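Local coordinates for p800 reaction center core protein (Heliobacterium modesticaldum, PDB 5V8K), which forms the core of a homodimeric photosynthetic reaction center, holding bacteriochlorophyll g pigments in the membrane and binding a [4Fe-4S] cluster, probably shared with its partner subunit, at residues M235-A239 with P256-V260; Q262-G266 with M594-M599. All blocks are in the same frame, centred on the assembly; numbering follows the deposited sequence.

In the fold
Contacts 1 and 2 follow one another along helix 258-291. In contact 1 the first turn of that helix, with Pro256 and Gly257 before it, packs on the short helix 234-240; in contact 2 the next turn meets the end of helix 575-599, far on in sequence. Their centres are 12 Å apart and they touch: Leu258 CD1 lies 3.4 Å from Ala598 O, and Met235 SD lies 4.0 Å from Ala263 CB. Both border pigments, Met235 in one bacteriochlorophyll g pocket and Gly266 and Trp595 in another. The calcium ion, bound through Leu597 in contact 2, lies about 9 Å from the CA atom of Gly257 in contact 1.

Contact 1. Residues M235-A239 with P256-V260; sequences MREYA and PGLLV
The helical backbone of 235-239 runs beside the start of helix 258-291, with the CA atoms of Met235 and Val260, like those of Arg236 and Gly257, 5.7 Å apart. Met235 CB sits 3.6 Å from Val260 CG2 and meets Leu259 CB, while the Met235 chain, extended as far as the sulfur, brings SD to 3.6 Å from Leu259 O; long and flexible, it can follow this surface and still border a bacteriochlorophyll g. Leu259 points toward the short helix, and its CD1 reaches the edge of the Tyr238 ring, in the ring plane, 3.8 Å from CD2, with Ala239 CB nearby. The small methyl of Ala239 suits a place shared with this branched leucine and with Ala252 of helix 246-254. Val260 CG1 is anti to the backbone N (chi1 -175°), which turns CG2 against both Met235 CB and Arg236 CG. The aliphatic part of Arg236 lies alongside Val260, and its CG comes to 3.6 Å from Pro256 O; the guanidinium end turns elsewhere, with NE hydrogen-bonded to Gln226 OE1. Helix 234-240, in the connection between helices 200-224 and 258-291, thus packs on the latter's first turn, with Gly257 at the N-cap. No direct hydrogen bond joins the segments; two waters do that work. Water 1 donates to Met235 O and to Pro256 O, 2.8 Å away, and accepts from Leu259 N. Water 2 links Arg236 O, at 2.6 Å, to the same Pro256 O. Apolar side chains close the interface, while bound water satisfies backbone groups that the two segments do not pair directly.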
loop_
_atom_site.group_PDB
_atom_site.type_symbol
_atom_site.label_atom_id
_atom_site.label_comp_id
_atom_site.label_asym_id
_atom_site.label_seq_id
_atom_site.Cartn_x
_atom_site.Cartn_y
_atom_site.Cartn_z
ATOM N N MET A 235 -19.910 -17.501 23.690
ATOM C CA MET A 235 -19.962 -16.981 22.325
ATOM C C MET A 235 -19.956 -18.096 21.291
ATOM O O MET A 235 -20.552 -17.931 20.222
ATOM C CB MET A 235 -18.796 -16.026 22.079
ATOM C CG MET A 235 -19.036 -14.611 22.566
ATOM S SD MET A 235 -17.550 -13.591 22.343
ATOM C CE MET A 235 -16.627 -13.907 23.853
ATOM N N ARG A 236 -19.330 -19.238 21.589
ATOM C CA ARG A 236 -19.471 -20.410 20.718
ATOM C C ARG A 236 -20.895 -20.953 20.781
ATOM O O ARG A 236 -21.509 -21.240 19.750
ATOM C CB ARG A 236 -18.492 -21.530 21.114
ATOM C CG ARG A 236 -17.012 -21.293 20.839
ATOM C CD ARG A 236 -16.178 -22.563 21.185
ATOM N NE ARG A 236 -16.173 -22.830 22.624
ATOM C CZ ARG A 236 -16.865 -23.794 23.230
ATOM N NH1 ARG A 236 -17.606 -24.632 22.526
ATOM N NH2 ARG A 236 -16.809 -23.924 24.553
ATOM N N GLU A 237 -21.417 -21.126 21.995
ATOM C CA GLU A 237 -22.732 -21.739 22.178
ATOM C C GLU A 237 -23.833 -20.878 21.593
ATOM O O GLU A 237 -24.726 -21.381 20.916
ATOM C CB GLU A 237 -22.988 -21.967 23.663
ATOM C CG GLU A 237 -22.014 -22.929 24.315
ATOM C CD GLU A 237 -22.503 -24.329 24.306
ATOM O OE1 GLU A 237 -21.917 -25.114 23.527
ATOM O OE2 GLU A 237 -23.461 -24.631 25.068
ATOM N N TYR A 238 -23.794 -19.570 21.851
ATOM C CA TYR A 238 -24.824 -18.705 21.300
ATOM C C TYR A 238 -24.935 -18.865 19.784
ATOM O O TYR A 238 -26.038 -18.993 19.236
ATOM C CB TYR A 238 -24.567 -17.242 21.685
ATOM C CG TYR A 238 -25.379 -16.302 20.865
ATOM C CD1 TYR A 238 -26.736 -16.172 21.080
ATOM C CD2 TYR A 238 -24.807 -15.606 19.827
ATOM C CE1 TYR A 238 -27.515 -15.331 20.283
ATOM C CE2 TYR A 238 -25.557 -14.770 19.031
ATOM C CZ TYR A 238 -26.906 -14.621 19.270
ATOM O OH TYR A 238 -27.673 -13.801 18.470
ATOM N N ALA A 239 -23.797 -18.893 19.089
ATOM C CA ALA A 239 -23.802 -18.885 17.622
ATOM C C ALA A 239 -24.424 -20.131 17.026
ATOM O O ALA A 239 -24.775 -20.107 15.847
ATOM C CB ALA A 239 -22.382 -18.730 17.044
ATOM N N PRO A 256 -16.275 -22.400 14.522
ATOM C CA PRO A 256 -16.942 -22.363 15.836
ATOM C C PRO A 256 -16.583 -21.156 16.671
ATOM O O PRO A 256 -17.457 -20.600 17.355
ATOM C CB PRO A 256 -16.469 -23.661 16.513
ATOM C CG PRO A 256 -15.843 -24.464 15.461
ATOM C CD PRO A 256 -15.354 -23.543 14.420
ATOM N N GLY A 257 -15.311 -20.728 16.632
ATOM C CA GLY A 257 -14.868 -19.575 17.393
ATOM C C GLY A 257 -15.189 -18.228 16.791
ATOM O O GLY A 257 -14.662 -17.222 17.274
ATOM N N LEU A 258 -16.052 -18.177 15.767
ATOM C CA LEU A 258 -16.330 -16.942 15.032
ATOM C C LEU A 258 -16.424 -15.729 15.944
ATOM O O LEU A 258 -15.654 -14.775 15.805
ATOM C CB LEU A 258 -17.623 -17.080 14.224
ATOM C CG LEU A 258 -18.026 -15.880 13.356
ATOM C CD1 LEU A 258 -17.151 -15.730 12.125
ATOM C CD2 LEU A 258 -19.493 -16.017 12.973
ATOM N N LEU A 259 -17.394 -15.737 16.870
ATOM C CA LEU A 259 -17.654 -14.539 17.662
ATOM C C LEU A 259 -16.571 -14.324 18.706
ATOM O O LEU A 259 -16.237 -13.178 19.011
ATOM C CB LEU A 259 -19.014 -14.612 18.348
ATOM C CG LEU A 259 -20.226 -14.799 17.436
ATOM C CD1 LEU A 259 -21.487 -14.804 18.262
ATOM C CD2 LEU A 259 -20.267 -13.668 16.390
ATOM N N VAL A 260 -16.024 -15.412 19.253
ATOM C CA VAL A 260 -14.928 -15.275 20.201
ATOM C C VAL A 260 -13.766 -14.523 19.541
ATOM O O VAL A 260 -13.165 -13.620 20.127
ATOM C CB VAL A 260 -14.471 -16.644 20.719
ATOM C CG1 VAL A 260 -13.404 -16.456 21.798
ATOM C CG2 VAL A 260 -15.613 -17.455 21.254
HETATM O O HOH W 1 -18.455 -18.132 18.137
HETATM O O HOH W 2 -19.965 -21.912 17.773
#

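Contact 2. Residues Q262-G266 with M594-M599; sequences QAILG and MWALAM. With CA (calcium ion), chain B; GBF (Bacteriochlorophyll g), chain C.
Polar contact between the segments rests on one side chain, Gln262, whose NE2 donates to Ala598 O at 3.1 Å. The N-H...O angle is 155°; the acceptor lies near the amide plane of Gln262, whereas the donor stands above the carbonyl plane of Ala598. The extended chain, with CG anti to the carbonyl carbon (chi1 -75°), carries the amide to helix 575-599, where Met599 SD packs 3.4 Å from NE2. With an alanine in place of Gln262, Ala598 O would probably lose its side-chain donor and a gap would open beside Met599 SD and the Trp595 ring. Gln262 O, which accepts the helical bond from Gly266 N, lies at the Trp595 ring edge. Between the nearly antiparallel helices, whose segment axes run at 159° to each other and 10.1 Å apart at their closest, the remaining packing is apolar. Trp595 crosses Gln262 at about a right angle, its CH2 3.5 Å from Gln262 CB. Leu265 CD2 approaches the indole obliquely, 3.8 Å from CE3, and reaches Ala598 CB; this small methyl also fits against Gln262 CG, where the CA atoms of Gln262 and Ala598 are nearest. CBA of a bacteriochlorophyll g lies over one face of Trp595, toward the rim, and Gly266 CA lies 3.4 Å from the pigment's O1D, where any CB would clash. The calcium ion is bound by Leu597 O at 2.4 Å, two waters, Asp460 and Gln509. Neighbouring carbonyls of one helix end therefore serve different partners, Leu597 O a metal and Ala598 O an amide, while Trp595 joins the helix pair to the pigment.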
loop_
_atom_site.group_PDB
_atom_site.type_symbol
_atom_site.label_atom_id
_atom_site.label_comp_id
_atom_site.label_asym_id
_atom_site.label_seq_id
_atom_site.Cartn_x
_atom_site.Cartn_y
_atom_site.Cartn_z
ATOM N N GLN A 262 -13.855 -12.458 17.065
ATOM C CA GLN A 262 -14.178 -11.040 16.887
ATOM C C GLN A 262 -13.920 -10.262 18.173
ATOM O O GLN A 262 -13.324 -9.176 18.145
ATOM C CB GLN A 262 -15.625 -10.859 16.443
ATOM C CG GLN A 262 -15.864 -11.217 14.992
ATOM C CD GLN A 262 -17.355 -11.390 14.642
ATOM O OE1 GLN A 262 -18.222 -10.725 15.201
ATOM N NE2 GLN A 262 -17.636 -12.253 13.694
ATOM N N ALA A 263 -14.309 -10.823 19.313
ATOM C CA ALA A 263 -14.037 -10.172 20.585
ATOM C C ALA A 263 -12.541 -10.069 20.842
ATOM O O ALA A 263 -12.054 -9.070 21.386
ATOM C CB ALA A 263 -14.689 -10.937 21.715
ATOM N N ILE A 264 -11.805 -11.109 20.476
ATOM C CA ILE A 264 -10.359 -11.137 20.666
ATOM C C ILE A 264 -9.704 -10.039 19.844
ATOM O O ILE A 264 -8.854 -9.295 20.335
ATOM C CB ILE A 264 -9.808 -12.526 20.297
ATOM C CG1 ILE A 264 -10.156 -13.505 21.405
ATOM C CG2 ILE A 264 -8.279 -12.479 20.077
ATOM C CD1 ILE A 264 -9.872 -14.921 21.059
ATOM N N LEU A 265 -10.092 -9.923 18.582
ATOM C CA LEU A 265 -9.492 -8.918 17.735
ATOM C C LEU A 265 -9.783 -7.532 18.272
ATOM O O LEU A 265 -8.885 -6.690 18.314
ATOM C CB LEU A 265 -9.956 -9.080 16.296
ATOM C CG LEU A 265 -9.351 -8.085 15.295
ATOM C CD1 LEU A 265 -7.775 -8.143 15.249
ATOM C CD2 LEU A 265 -9.925 -8.329 13.943
ATOM N N GLY A 266 -11.016 -7.297 18.749
ATOM C CA GLY A 266 -11.324 -6.025 19.377
ATOM C C GLY A 266 -10.444 -5.712 20.568
ATOM O O GLY A 266 -9.974 -4.583 20.714
ATOM N N MET A 594 -8.982 -6.595 8.383
ATOM C CA MET A 594 -8.825 -7.740 9.267
ATOM C C MET A 594 -10.156 -8.118 9.883
ATOM O O MET A 594 -10.437 -9.297 10.084
ATOM C CB MET A 594 -7.784 -7.434 10.345
ATOM C CG MET A 594 -6.355 -7.258 9.774
ATOM S SD MET A 594 -5.220 -6.871 11.092
ATOM C CE MET A 594 -4.955 -8.538 11.512
ATOM N N TRP A 595 -10.994 -7.124 10.165
ATOM C CA TRP A 595 -12.345 -7.384 10.637
ATOM C C TRP A 595 -13.152 -8.198 9.615
ATOM O O TRP A 595 -13.848 -9.141 9.981
ATOM C CB TRP A 595 -13.026 -6.072 10.974
ATOM C CG TRP A 595 -14.263 -6.378 11.725
ATOM C CD1 TRP A 595 -15.527 -6.463 11.225
ATOM C CD2 TRP A 595 -14.340 -6.739 13.104
ATOM N NE1 TRP A 595 -16.396 -6.834 12.221
ATOM C CE2 TRP A 595 -15.698 -6.999 13.390
ATOM C CE3 TRP A 595 -13.400 -6.849 14.126
ATOM C CZ2 TRP A 595 -16.122 -7.401 14.635
ATOM C CZ3 TRP A 595 -13.820 -7.240 15.369
ATOM C CH2 TRP A 595 -15.176 -7.506 15.623
ATOM N N ALA A 596 -13.018 -7.898 8.326
ATOM C CA ALA A 596 -13.607 -8.758 7.299
ATOM C C ALA A 596 -13.191 -10.206 7.463
ATOM O O ALA A 596 -14.028 -11.110 7.382
ATOM C CB ALA A 596 -13.231 -8.252 5.922
ATOM N N LEU A 597 -11.900 -10.446 7.694
ATOM C CA LEU A 597 -11.410 -11.784 7.950
ATOM C C LEU A 597 -12.022 -12.379 9.198
ATOM O O LEU A 597 -12.159 -13.606 9.284
ATOM C CB LEU A 597 -9.855 -11.798 8.091
ATOM C CG LEU A 597 -9.030 -11.415 6.884
ATOM C CD1 LEU A 597 -7.576 -11.272 7.302
ATOM C CD2 LEU A 597 -9.213 -12.473 5.833
ATOM N N ALA A 598 -12.307 -11.560 10.206
ATOM C CA ALA A 598 -12.959 -12.044 11.425
ATOM C C ALA A 598 -14.451 -12.333 11.249
ATOM O O ALA A 598 -15.042 -13.020 12.096
ATOM C CB ALA A 598 -12.778 -11.031 12.546
ATOM N N MET A 599 -15.051 -11.876 10.156
ATOM C CA MET A 599 -16.480 -12.065 9.923
ATOM C C MET A 599 -16.809 -13.348 9.178
ATOM O O MET A 599 -17.973 -13.791 9.220
ATOM C CB MET A 599 -17.038 -10.879 9.148
ATOM C CG MET A 599 -17.184 -9.631 9.998
ATOM S SD MET A 599 -18.225 -9.764 11.495
ATOM C CE MET A 599 -19.865 -9.622 10.761
HETATM CA CA CA B . -11.863 -15.941 9.523
HETATM MG MG GBF C . -13.691 0.941 17.377
HETATM C CHA GBF C . -14.888 -1.813 19.226
HETATM C CHB GBF C . -12.854 -1.153 14.956
HETATM C CHC GBF C . -13.541 3.776 15.344
HETATM C CHD GBF C . -15.080 3.026 19.983
HETATM N NA GBF C . -13.615 -1.041 17.229
HETATM C C1A GBF C . -14.074 -2.059 17.983
HETATM C C2A GBF C . -13.765 -3.482 17.567
HETATM C C3A GBF C . -13.102 -3.202 16.209
HETATM C C4A GBF C . -13.199 -1.699 16.136
HETATM C CMA GBF C . -11.629 -3.653 16.136
HETATM C CAA GBF C . -14.930 -4.495 17.497
HETATM C CBA GBF C . -16.108 -4.123 16.567
HETATM C CGA GBF C . -16.920 -2.956 17.100
HETATM O O1A GBF C . -17.505 -2.991 18.175
HETATM O O2A GBF C . -16.834 -1.666 16.449
HETATM N NB GBF C . -13.296 1.252 15.403
HETATM C C1B GBF C . -12.905 0.292 14.555
HETATM C C2B GBF C . -12.691 0.873 13.310
HETATM C C3B GBF C . -12.890 2.250 13.445
HETATM C C4B GBF C . -13.222 2.442 14.785
HETATM C CMB GBF C . -12.301 0.096 12.082
HETATM C CAB GBF C . -12.776 3.323 12.408
HETATM C CBB GBF C . -12.615 3.198 11.106
HETATM N NC GBF C . -14.199 2.915 17.627
HETATM C C1C GBF C . -14.042 3.912 16.735
HETATM C C2C GBF C . -14.391 5.342 16.967
HETATM C C3C GBF C . -14.820 4.959 18.333
HETATM C C4C GBF C . -14.689 3.612 18.680
HETATM C CMC GBF C . -13.162 6.234 16.870
HETATM C CAC GBF C . -15.358 5.946 19.312
HETATM C CBC GBF C . -15.497 7.406 18.965
HETATM N ND GBF C . -14.612 0.787 19.155
HETATM C C1D GBF C . -15.168 1.561 20.084
HETATM C C2D GBF C . -16.032 0.951 21.287
HETATM C C3D GBF C . -15.787 -0.324 20.777
HETATM C C4D GBF C . -15.032 -0.461 19.591
HETATM C CMD GBF C . -16.777 1.516 22.457
HETATM C CAD GBF C . -16.098 -1.690 21.226
HETATM O OBD GBF C . -16.855 -2.155 22.146
HETATM C CBD GBF C . -15.424 -2.679 20.317
HETATM C CGD GBF C . -14.357 -3.504 21.016
HETATM O O1D GBF C . -14.101 -4.621 20.627
HETATM O O2D GBF C . -13.589 -3.021 22.156
HETATM C CED GBF C . -12.773 -3.948 22.875
HETATM C C1 GBF C . -17.558 -0.540 16.960
HETATM C C2 GBF C . -17.247 0.606 16.028
HETATM C C3 GBF C . -17.521 1.893 16.327
HETATM C C4 GBF C . -18.172 2.260 17.649
HETATM C C5 GBF C . -17.175 2.999 15.338
HETATM C C6 GBF C . -16.743 2.517 13.933
HETATM C C7 GBF C . -16.620 3.736 13.031
HETATM C C8 GBF C . -17.363 3.947 11.921
HETATM C C9 GBF C . -18.394 2.958 11.452
HETATM C C10 GBF C . -17.182 5.229 11.136
HETATM C C11 GBF C . -15.934 5.206 10.293
HETATM C C12 GBF C . -15.792 6.525 9.563
HETATM C C13 GBF C . -14.700 6.774 8.811
HETATM C C14 GBF C . -14.540 8.074 8.078
HETATM C C15 GBF C . -13.594 5.756 8.683
HETATM O O HOH W 3 -11.343 1.260 18.252
HETATM O O HOH W 4 -11.762 -18.285 9.699
HETATM O O HOH W 5 -12.508 -16.072 11.952
#